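Side-chain contacts in uncharacterized protein AF_0924 (Archaeoglobus fulgidus, PDB 3DT5), which is of unknown function but is probably a membrane protein whose mainly helical C-terminal domain binds a calcium ion: residues E111-T114 / L115-T118; E92-K95 / E96-V100; A41-E44 / D45-T49; I19-R22 / L23-Y27. All coordinates share one frame; numbering follows the deposited sequence. Where two conformers were deposited one is given.

Interaction 1 (E111-T114 / L115-T118)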
loop_
_atom_site.group_PDB
_atom_site.type_symbol
_atom_site.label_atom_id
_atom_site.label_comp_id
_atom_site.label_asym_id
_atom_site.label_seq_id
_atom_site.Cartn_x
_atom_site.Cartn_y
_atom_site.Cartn_z
ATOM N N GLU A 111 16.458 -3.756 -4.693
ATOM C CA GLU A 111 16.672 -5.031 -5.377
ATOM C C GLU A 111 16.516 -4.921 -6.903
ATOM O O GLU A 111 17.265 -5.560 -7.675
ATOM C CB GLU A 111 15.722 -6.076 -4.788
ATOM C CG GLU A 111 16.072 -6.328 -3.311
ATOM C CD GLU A 111 15.146 -7.333 -2.638
ATOM O OE1 GLU A 111 13.919 -7.329 -2.936
ATOM O OE2 GLU A 111 15.632 -8.084 -1.787
ATOM N N TYR A 112 15.544 -4.122 -7.330
ATOM C CA TYR A 112 15.345 -3.869 -8.738
ATOM C C TYR A 112 16.591 -3.209 -9.355
ATOM O O TYR A 112 17.052 -3.620 -10.430
ATOM C CB TYR A 112 14.118 -2.960 -8.955
ATOM C CG TYR A 112 13.963 -2.670 -10.438
ATOM C CD1 TYR A 112 13.371 -3.609 -11.277
ATOM C CD2 TYR A 112 14.495 -1.509 -11.005
ATOM C CE1 TYR A 112 13.255 -3.393 -12.640
ATOM C CE2 TYR A 112 14.390 -1.271 -12.389
ATOM C CZ TYR A 112 13.766 -2.237 -13.187
ATOM O OH TYR A 112 13.640 -2.061 -14.548
ATOM N N TYR A 113 17.128 -2.188 -8.679
ATOM C CA TYR A 113 18.305 -1.477 -9.160
ATOM C C TYR A 113 19.585 -2.304 -9.049
ATOM O O TYR A 113 20.471 -2.177 -9.878
ATOM C CB TYR A 113 18.480 -0.145 -8.426
ATOM C CG TYR A 113 17.331 0.830 -8.581
ATOM C CD1 TYR A 113 16.748 1.069 -9.825
ATOM C CD2 TYR A 113 16.844 1.543 -7.471
ATOM C CE1 TYR A 113 15.686 1.997 -9.960
ATOM C CE2 TYR A 113 15.804 2.453 -7.585
ATOM C CZ TYR A 113 15.221 2.681 -8.827
ATOM O OH TYR A 113 14.189 3.601 -8.933
ATOM N N THR A 114 19.679 -3.157 -8.030
ATOM C CA THR A 114 20.806 -4.082 -7.881
ATOM C C THR A 114 20.865 -4.993 -9.080
ATOM O O THR A 114 21.938 -5.255 -9.616
ATOM C CB THR A 114 20.640 -4.944 -6.616
ATOM O OG1 THR A 114 20.655 -4.081 -5.485
ATOM C CG2 THR A 114 21.768 -6.005 -6.462
ATOM N N LEU A 115 19.690 -5.478 -9.478
ATOM C CA LEU A 115 19.552 -6.389 -10.600
ATOM C C LEU A 115 19.712 -5.651 -11.930
ATOM O O LEU A 115 20.427 -6.132 -12.811
ATOM C CB LEU A 115 18.205 -7.127 -10.538
ATOM C CG LEU A 115 17.919 -8.196 -11.606
ATOM C CD1 LEU A 115 18.895 -9.368 -11.473
ATOM C CD2 LEU A 115 16.454 -8.701 -11.541
ATOM N N SER A 116 19.075 -4.492 -12.076
ATOM C CA SER A 116 19.112 -3.741 -13.326
ATOM C C SER A 116 20.442 -3.021 -13.542
ATOM O O SER A 116 20.790 -2.679 -14.672
ATOM C CB SER A 116 17.981 -2.726 -13.357
ATOM O OG SER A 116 18.315 -1.614 -12.560
ATOM N N GLY A 117 21.155 -2.766 -12.451
ATOM C CA GLY A 117 22.458 -2.120 -12.481
ATOM C C GLY A 117 22.409 -0.616 -12.640
ATOM O O GLY A 117 23.441 0.011 -12.839
ATOM N N THR A 118 21.216 -0.035 -12.551
ATOM C CA THR A 118 21.040 1.406 -12.741
ATOM C C THR A 118 21.097 2.176 -11.415
ATOM O O THR A 118 21.293 1.585 -10.353
ATOM C CB THR A 118 19.751 1.743 -13.548
ATOM O OG1 THR A 118 18.607 1.216 -12.873
ATOM C CG2 THR A 118 19.813 1.168 -14.964
#
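Ser116 lays its CB over one face of the Tyr112 ring, 4.0 Å from CE2, one turn further along helix 88-116. The ring is brought there by its first torsion, with CG opposite the backbone N (chi1 178°), which runs the phenol alongside the next turn. Beyond this overlap the ring leaves the turn: its hydroxyl is hydrogen-bonded to the carboxylate of Glu20, and its flank packs on Ile19, both on helix 16-35, whose Leu16 meets the Leu115 side chain on the same face. The backbone beneath is regular, with Ser116 N donating to Tyr112 O at 2.7 Å and Leu115 N to Glu111 O.

This is the C-terminal end of the long helix 88-116. Gly117 is the first residue to leave helical geometry, with a positive phi of 79°, a conformation that comes easily to glycine; its N still donates to Tyr113 O at 2.7 Å, from above the carbonyl plane, before the chain turns away. Past the glycine, Thr118 folds back, and its OG1 shares a 2.9 Å hydrogen bond with Ser116 OG. The serine hydroxyl thus sits where the turn closes: it lies 3.4 Å from Tyr113 CA, close to the edge of the Tyr113 ring, and faces the carbonyls of Tyr112 and Tyr113, to which its bonds would be weak at best. Thr118 OG1 reaches Tyr113 CD1 at 3.6 Å, obliquely to the ring, the two side chains crossing at about a right angle. On another side of the helix, Thr114 OG1 turns back to the carbonyl of Lys110.

Interaction 2 (E92-K95 / E96-V100)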
loop_
_atom_site.group_PDB
_atom_site.type_symbol
_atom_site.label_atom_id
_atom_site.label_comp_id
_atom_site.label_asym_id
_atom_site.label_seq_id
_atom_site.Cartn_x
_atom_site.Cartn_y
_atom_site.Cartn_z
ATOM N N GLU A 92 -5.085 1.765 13.560
ATOM C CA GLU A 92 -3.766 1.421 14.073
ATOM C C GLU A 92 -3.151 0.259 13.280
ATOM O O GLU A 92 -1.932 0.312 12.970
ATOM C CB GLU A 92 -3.791 1.132 15.587
ATOM C CG GLU A 92 -4.158 2.344 16.462
ATOM C CD GLU A 92 -3.146 3.507 16.388
ATOM O OE1 GLU A 92 -1.979 3.289 15.999
ATOM O OE2 GLU A 92 -3.510 4.648 16.762
ATOM N N GLN A 93 -3.965 -0.764 12.950
ATOM C CA GLN A 93 -3.502 -1.925 12.123
ATOM C C GLN A 93 -2.996 -1.431 10.777
ATOM O O GLN A 93 -1.933 -1.832 10.323
ATOM C CB GLN A 93 -4.629 -2.913 11.802
ATOM C CG GLN A 93 -5.149 -3.683 12.960
ATOM C CD GLN A 93 -5.521 -5.106 12.573
ATOM O OE1 GLN A 93 -6.003 -5.368 11.452
ATOM N NE2 GLN A 93 -5.271 -6.049 13.498
ATOM N N TRP A 94 -3.776 -0.557 10.152
ATOM C CA TRP A 94 -3.402 -0.024 8.842
ATOM C C TRP A 94 -2.210 0.885 8.920
ATOM O O TRP A 94 -1.349 0.833 8.043
ATOM C CB TRP A 94 -4.593 0.679 8.125
ATOM C CG TRP A 94 -5.389 -0.311 7.376
ATOM C CD1 TRP A 94 -6.507 -0.955 7.796
ATOM C CD2 TRP A 94 -5.052 -0.875 6.085
ATOM N NE1 TRP A 94 -6.895 -1.869 6.857
ATOM C CE2 TRP A 94 -6.024 -1.846 5.796
ATOM C CE3 TRP A 94 -3.996 -0.672 5.178
ATOM C CZ2 TRP A 94 -6.006 -2.609 4.608
ATOM C CZ3 TRP A 94 -3.977 -1.450 3.979
ATOM C CH2 TRP A 94 -4.981 -2.384 3.716
ATOM N N LYS A 95 -2.110 1.717 9.959
ATOM C CA LYS A 95 -0.913 2.559 10.045
ATOM C C LYS A 95 0.379 1.703 10.128
ATOM O O LYS A 95 1.372 1.953 9.458
ATOM C CB LYS A 95 -1.012 3.498 11.242
ATOM C CG LYS A 95 0.109 4.551 11.211
ATOM C CD LYS A 95 0.517 5.037 12.603
ATOM C CE LYS A 95 2.053 5.251 12.628
ATOM N NZ LYS A 95 2.555 5.364 14.045
ATOM N N GLU A 96 0.340 0.684 10.976
ATOM C CA GLU A 96 1.444 -0.249 11.137
ATOM C C GLU A 96 1.765 -0.968 9.804
ATOM O O GLU A 96 2.926 -1.100 9.406
ATOM C CB GLU A 96 1.034 -1.227 12.229
ATOM C CG GLU A 96 1.856 -2.443 12.354
ATOM C CD GLU A 96 1.504 -3.229 13.633
ATOM O OE1 GLU A 96 1.040 -2.607 14.641
ATOM O OE2 GLU A 96 1.710 -4.466 13.622
ATOM N N ALA A 97 0.732 -1.444 9.122
ATOM C CA ALA A 97 0.942 -2.175 7.870
ATOM C C ALA A 97 1.478 -1.272 6.762
ATOM O O ALA A 97 2.333 -1.719 5.998
ATOM C CB ALA A 97 -0.335 -2.889 7.424
ATOM N N LEU A 98 0.967 -0.039 6.659
ATOM C CA LEU A 98 1.466 0.901 5.649
ATOM C C LEU A 98 2.948 1.207 5.856
ATOM O O LEU A 98 3.700 1.296 4.882
ATOM C CB LEU A 98 0.637 2.213 5.603
ATOM C CG LEU A 98 -0.796 1.990 5.092
ATOM C CD1 LEU A 98 -1.651 3.247 5.334
ATOM C CD2 LEU A 98 -0.752 1.666 3.626
ATOM N N ASP A 99 3.359 1.325 7.108
ATOM C CA ASP A 99 4.791 1.579 7.421
ATOM C C ASP A 99 5.666 0.392 6.994
ATOM O O ASP A 99 6.753 0.573 6.402
ATOM C CB ASP A 99 4.961 1.894 8.892
ATOM C CG ASP A 99 4.535 3.345 9.248
ATOM O OD1 ASP A 99 4.486 4.250 8.343
ATOM O OD2 ASP A 99 4.281 3.572 10.460
ATOM N N VAL A 100 5.180 -0.827 7.278
ATOM C CA VAL A 100 5.846 -2.048 6.761
ATOM C C VAL A 100 5.837 -2.117 5.225
ATOM O O VAL A 100 6.849 -2.462 4.629
ATOM C CB VAL A 100 5.251 -3.364 7.355
ATOM C CG1 VAL A 100 5.954 -4.586 6.764
ATOM C CG2 VAL A 100 5.445 -3.370 8.883
#
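Leu98 meets Trp94 at the rim of the indole, its CG near the ring plane and 4.2 Å from CE3, the two side chains slanting across one another. The leucine CG lies beside the backbone N (chi1 -67°), a setting that also brings it to 3.2 Å from Trp94 O, so the branch rests against the same carbonyl that receives Leu98 N at 2.8 Å. The indole is buried among aromatic rings: it stacks with Phe34 and meets Phe70 edge-to-face, while Phe85 is inclined to it.

On the outward side, Lys95 and Asp99 also pass at a slant. The lysine chain bends at its third torsion (142°), and it is the CE methylene that comes up to Asp99 OD2, at 3.5 Å; the ammonium NZ stands 4.4 Å off, too far for a salt bridge. The carboxylate has firmer partners, since OD1 takes a salt bridge from Lys125 and a hydrogen bond from Trp128 NE1. With an alanine here, the Lys125 ammonium is likely to lose its counter-charge, the Trp128 N-H its acceptor and Lys95 the negative charge nearby.

Backbone bonds run from Glu96 N to Glu92 O, from Ala97 N to Gln93 O and, under the charged pair, from Asp99 N to Lys95 O at 3.1 Å. Such i to i+4 pairing, apolar on one side and charged on the other, is that of an amphipathic helix packed against a domain core.

Interaction 3 (A41-E44 / D45-T49). With CA (calcium ion), chain B.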
loop_
_atom_site.group_PDB
_atom_site.type_symbol
_atom_site.label_atom_id
_atom_site.label_comp_id
_atom_site.label_asym_id
_atom_site.label_seq_id
_atom_site.Cartn_x
_atom_site.Cartn_y
_atom_site.Cartn_z
ATOM N N ALA A 41 -15.064 5.311 -7.541
ATOM C CA ALA A 41 -16.018 4.390 -6.954
ATOM C C ALA A 41 -15.462 2.953 -6.888
ATOM O O ALA A 41 -16.117 2.052 -6.340
ATOM C CB ALA A 41 -17.313 4.399 -7.785
ATOM N N GLN A 42 -14.298 2.723 -7.499
ATOM C CA GLN A 42 -13.723 1.382 -7.549
ATOM C C GLN A 42 -12.536 1.212 -6.590
ATOM O O GLN A 42 -12.039 0.102 -6.418
ATOM C CB GLN A 42 -13.281 1.052 -8.973
ATOM C CG GLN A 42 -14.444 0.716 -9.903
ATOM C CD GLN A 42 -15.185 1.962 -10.335
ATOM O OE1 GLN A 42 -14.579 2.953 -10.763
ATOM N NE2 GLN A 42 -16.499 1.934 -10.205
ATOM N N THR A 43 -12.092 2.298 -5.970
ATOM C CA THR A 43 -10.901 2.258 -5.128
ATOM C C THR A 43 -11.005 1.306 -3.938
ATOM O O THR A 43 -10.069 0.569 -3.683
ATOM C CB THR A 43 -10.490 3.646 -4.648
ATOM O OG1 THR A 43 -10.332 4.470 -5.810
ATOM C CG2 THR A 43 -9.094 3.600 -3.900
ATOM N N GLU A 44 -12.111 1.317 -3.198
ATOM C CA GLU A 44 -12.183 0.384 -2.064
ATOM C C GLU A 44 -12.080 -1.054 -2.565
ATOM O O GLU A 44 -11.418 -1.896 -1.929
ATOM C CB GLU A 44 -13.513 0.577 -1.306
ATOM C CG GLU A 44 -13.646 1.936 -0.599
ATOM C CD GLU A 44 -14.658 1.891 0.566
ATOM O OE1 GLU A 44 -15.177 0.794 0.899
ATOM O OE2 GLU A 44 -14.938 2.950 1.170
ATOM N N ASP A 45 -12.749 -1.360 -3.691
ATOM C CA ASP A 45 -12.690 -2.726 -4.222
ATOM C C ASP A 45 -11.288 -3.067 -4.748
ATOM O O ASP A 45 -10.806 -4.231 -4.598
ATOM C CB ASP A 45 -13.725 -2.965 -5.310
ATOM C CG ASP A 45 -15.154 -2.991 -4.771
ATOM O OD1 ASP A 45 -15.406 -3.537 -3.666
ATOM O OD2 ASP A 45 -16.023 -2.452 -5.477
ATOM N N GLU A 46 -10.618 -2.082 -5.343
ATOM C CA GLU A 46 -9.222 -2.284 -5.758
ATOM C C GLU A 46 -8.280 -2.576 -4.586
ATOM O O GLU A 46 -7.432 -3.445 -4.684
ATOM C CB GLU A 46 -8.684 -1.103 -6.579
ATOM C CG GLU A 46 -9.377 -0.919 -7.929
ATOM C CD GLU A 46 -9.120 0.470 -8.512
ATOM O OE1 GLU A 46 -8.382 1.270 -7.872
ATOM O OE2 GLU A 46 -9.657 0.764 -9.596
ATOM N N ILE A 47 -8.445 -1.872 -3.464
ATOM C CA ILE A 47 -7.705 -2.192 -2.267
ATOM C C ILE A 47 -8.066 -3.608 -1.782
ATOM O O ILE A 47 -7.171 -4.387 -1.443
ATOM C CB ILE A 47 -7.966 -1.145 -1.124
ATOM C CG1 ILE A 47 -7.429 0.249 -1.551
ATOM C CG2 ILE A 47 -7.315 -1.583 0.229
ATOM C CD1 ILE A 47 -7.905 1.329 -0.651
ATOM N N GLU A 48 -9.357 -3.939 -1.712
ATOM C CA GLU A 48 -9.729 -5.302 -1.305
ATOM C C GLU A 48 -9.045 -6.347 -2.149
ATOM O O GLU A 48 -8.550 -7.362 -1.630
ATOM C CB GLU A 48 -11.250 -5.530 -1.448
ATOM C CG GLU A 48 -12.018 -4.940 -0.354
ATOM C CD GLU A 48 -11.900 -5.767 0.908
ATOM O OE1 GLU A 48 -11.928 -7.019 0.836
ATOM O OE2 GLU A 48 -11.771 -5.151 1.961
ATOM N N THR A 49 -9.037 -6.109 -3.460
ATOM C CA THR A 49 -8.376 -6.988 -4.401
ATOM C C THR A 49 -6.890 -7.102 -4.173
ATOM O O THR A 49 -6.338 -8.227 -4.141
ATOM C CB THR A 49 -8.634 -6.520 -5.839
ATOM O OG1 THR A 49 -10.027 -6.672 -6.071
ATOM C CG2 THR A 49 -7.860 -7.419 -6.875
HETATM CA CA CA B . -16.204 1.767 2.982
HETATM O O HOH W 1 -15.092 0.090 -4.524
HETATM O O HOH W 2 -8.294 4.146 -7.285
#
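The calcium site takes one of its two carboxylate ligands from the first turn of helix 43-52, where Glu44 also receives Glu48 N at its backbone O. Glu44 grips the calcium ion with both oxygens, OE1 and OE2 each 2.5 Å from the metal. An extended chain beyond CG (chi2 -157°) carries the carboxylate clear of the helix. Lys71 O, Ala74 O and Asp75 OD1 complete the protein ligands.

Glu46 N donates to Gln42 O at 2.8 Å, and the extended glutamate chain then runs along the glutamine, its CG 3.2 Å from Gln42 O. The carboxylate straddles Gln42 and Thr43, OE2 lying 3.7 Å from Gln42 CB and OE1 on the threonine side, where a water beside Thr43 OG1 donates to Glu46 OE1 at 2.9 Å; Thr43 OG1 is also hydrogen-bonded to Thr40 N. A second water joins Ala41 O to Asp45 N. Inward, Ile47 N bonds to Thr43 O, and the isoleucine CD1 meets Thr43 CG2 at 4.1 Å, both side chains lying on Trp83.

Two neighbours act as a second shell: Asp45 forms a salt bridge with the Lys71 ammonium, and Glu48 OE2 accepts the backbone N-H groups of Phe70 and Lys71. The metal and these donors probably offset the concentration of negative charge, and Glu48 probably helps to position the segment that presents Lys71 O to calcium.

Interaction 4 (I19-R22 / L23-Y27). With EDO (1,2-ethanediol), chain C.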
loop_
_atom_site.group_PDB
_atom_site.type_symbol
_atom_site.label_atom_id
_atom_site.label_comp_id
_atom_site.label_asym_id
_atom_site.label_seq_id
_atom_site.Cartn_x
_atom_site.Cartn_y
_atom_site.Cartn_z
ATOM N N ILE A 19 10.254 -8.860 -10.710
ATOM C CA ILE A 19 10.359 -7.791 -9.724
ATOM C C ILE A 19 9.527 -6.545 -10.128
ATOM O O ILE A 19 8.852 -5.955 -9.272
ATOM C CB ILE A 19 11.840 -7.538 -9.388
ATOM C CG1 ILE A 19 12.014 -6.543 -8.243
ATOM C CG2 ILE A 19 12.659 -7.164 -10.608
ATOM C CD1 ILE A 19 13.094 -7.096 -7.257
ATOM N N GLU A 20 9.502 -6.221 -11.417
ATOM C CA GLU A 20 8.653 -5.138 -11.944
ATOM C C GLU A 20 7.168 -5.400 -11.650
ATOM O O GLU A 20 6.450 -4.475 -11.308
ATOM C CB GLU A 20 8.879 -4.925 -13.454
ATOM C CG GLU A 20 10.200 -4.179 -13.825
ATOM C CD GLU A 20 10.605 -4.282 -15.326
ATOM O OE1 GLU A 20 9.788 -4.746 -16.150
ATOM O OE2 GLU A 20 11.753 -3.895 -15.686
ATOM N N ASP A 21 6.713 -6.658 -11.776
ATOM C CA ASP A 21 5.308 -7.022 -11.488
ATOM C C ASP A 21 4.961 -6.786 -10.004
ATOM O O ASP A 21 3.862 -6.343 -9.707
ATOM C CB ASP A 21 4.967 -8.476 -11.829
ATOM C CG ASP A 21 4.913 -8.745 -13.324
ATOM O OD1 ASP A 21 4.885 -7.779 -14.115
ATOM O OD2 ASP A 21 4.900 -9.932 -13.708
ATOM N N ARG A 22 5.881 -7.102 -9.095
ATOM C CA ARG A 22 5.636 -6.835 -7.687
ATOM C C ARG A 22 5.432 -5.313 -7.483
ATOM O O ARG A 22 4.468 -4.904 -6.810
ATOM C CB ARG A 22 6.777 -7.369 -6.802
ATOM C CG ARG A 22 7.002 -8.883 -6.869
ATOM C CD ARG A 22 8.118 -9.235 -5.834
ATOM N NE ARG A 22 7.584 -9.207 -4.471
ATOM C CZ ARG A 22 8.307 -9.092 -3.352
ATOM N NH1 ARG A 22 9.642 -9.085 -3.367
ATOM N NH2 ARG A 22 7.682 -9.059 -2.187
ATOM N N LEU A 23 6.351 -4.490 -7.988
ATOM C CA LEU A 23 6.237 -3.035 -7.869
ATOM C C LEU A 23 4.963 -2.505 -8.514
ATOM O O LEU A 23 4.223 -1.703 -7.914
ATOM C CB LEU A 23 7.450 -2.320 -8.477
ATOM C CG LEU A 23 8.775 -2.647 -7.770
ATOM C CD1 LEU A 23 9.947 -2.086 -8.604
ATOM C CD2 LEU A 23 8.808 -2.063 -6.338
ATOM N N GLU A 24 4.696 -2.933 -9.747
ATOM C CA GLU A 24 3.618 -2.331 -10.507
ATOM C C GLU A 24 2.249 -2.859 -10.115
ATOM O O GLU A 24 1.269 -2.155 -10.270
ATOM C CB GLU A 24 3.804 -2.515 -12.005
ATOM C CG GLU A 24 4.976 -1.705 -12.575
ATOM C CD GLU A 24 5.240 -2.024 -14.054
ATOM O OE1 GLU A 24 4.439 -2.776 -14.686
ATOM O OE2 GLU A 24 6.242 -1.496 -14.603
ATOM N N LYS A 25 2.161 -4.097 -9.654
ATOM C CA LYS A 25 0.825 -4.683 -9.439
ATOM C C LYS A 25 0.480 -4.670 -7.943
ATOM O O LYS A 25 -0.664 -4.900 -7.577
ATOM C CB LYS A 25 0.714 -6.121 -10.001
ATOM C CG LYS A 25 0.858 -6.209 -11.565
ATOM C CD LYS A 25 0.828 -7.677 -11.976
ATOM C CE LYS A 25 0.938 -7.827 -13.458
ATOM N NZ LYS A 25 0.076 -8.970 -13.923
ATOM N N PHE A 26 1.471 -4.454 -7.093
ATOM C CA PHE A 26 1.219 -4.525 -5.657
ATOM C C PHE A 26 1.685 -3.262 -4.932
ATOM O O PHE A 26 0.850 -2.506 -4.456
ATOM C CB PHE A 26 1.854 -5.796 -5.017
ATOM C CG PHE A 26 1.517 -5.914 -3.539
ATOM C CD1 PHE A 26 0.337 -6.544 -3.121
ATOM C CD2 PHE A 26 2.332 -5.317 -2.602
ATOM C CE1 PHE A 26 -0.029 -6.621 -1.762
ATOM C CE2 PHE A 26 1.991 -5.367 -1.211
ATOM C CZ PHE A 26 0.808 -6.009 -0.812
ATOM N N TYR A 27 2.997 -3.017 -4.894
ATOM C CA TYR A 27 3.518 -1.950 -4.024
ATOM C C TYR A 27 3.018 -0.567 -4.449
ATOM O O TYR A 27 2.479 0.173 -3.648
ATOM C CB TYR A 27 5.045 -1.973 -3.986
ATOM C CG TYR A 27 5.524 -3.166 -3.199
ATOM C CD1 TYR A 27 5.436 -3.171 -1.794
ATOM C CD2 TYR A 27 5.922 -4.329 -3.846
ATOM C CE1 TYR A 27 5.802 -4.326 -1.056
ATOM C CE2 TYR A 27 6.287 -5.483 -3.125
ATOM C CZ TYR A 27 6.231 -5.456 -1.730
ATOM O OH TYR A 27 6.570 -6.550 -0.986
HETATM C C1 EDO C . 11.277 -6.940 0.023
HETATM O O1 EDO C . 12.011 -7.427 1.145
HETATM C C2 EDO C . 9.861 -7.525 0.133
HETATM O O2 EDO C . 9.915 -8.831 -0.377
#
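Arg22 and Tyr27 are joined first through the backbone: Arg22 O accepts Tyr27 N at 3.1 Å with a nearly straight bond (165°), in the carbonyl plane, and Phe26 N only weakly. The i to i+5 bond marks a pi-type turn, before which Leu23 N to Ile19 O, Glu24 N to Glu20 O and Lys25 N to Asp21 O keep the alpha-helical spacing.

By the wider turn the tyrosine comes alongside the arginine, whose bend at the third torsion (76°) brings the guanidinium across Tyr27 CE2. The planes of guanidinium and phenol stand 73° apart: CE2 lies under one guanidinium face, 4.1 Å from Arg22 CZ, while Arg22 NH2 sits at the ring edge. This local bulge lies midway along helix 16-35, where the Tyr27 ring is packed against Leu101 and Phe105 of helix 88-116 and the CD2 edge of Phe26 rises over its centre.

Among the polar groups, Arg22 NH1 and NH2 together clasp O2 of a 1,2-ethanediol molecule, probably from the crystallisation liquor, NH2 at 2.9 Å; NE is bound to Leu57 O. Tyr27 OH pairs with Glu104 and with Gly59 N. A phenylalanine in its place would probably leave the Glu104 carboxylate and the Gly59 N-H each short of a partner.

Of the charged pairs, Asp21 and Lys25 run side by side, with Lys25 CE 4.0 Å from Asp21 OD1 but Lys25 NZ 4.9 Å from Asp21 OD2.

How the interactions relate
Interactions 1 and 4 meet where helices 16-35 and 88-116 pack together, 14 Å between centres: Glu111 CB lies 3.7 Å from Ile19 CD1, beside the probable Tyr112 OH to Glu20 OE2 bond (2.9 Å) and the packing of Tyr112 CD1 on Ile19 CG2 (3.7 Å). Interaction 2 lies on the same helix as interaction 1 but about 27 Å back along it, between centres, near the core. There its Trp94 CH2 touches Ile47 CG2 of interaction 3 at 4.3 Å, linking helix 88-116 to the helix that supplies a calcium ligand; the Trp94 side chain is itself about 11 Å from the metal. The centres of interactions 1 and 3 are about 31 Å apart, on opposite sides of the chain's centre.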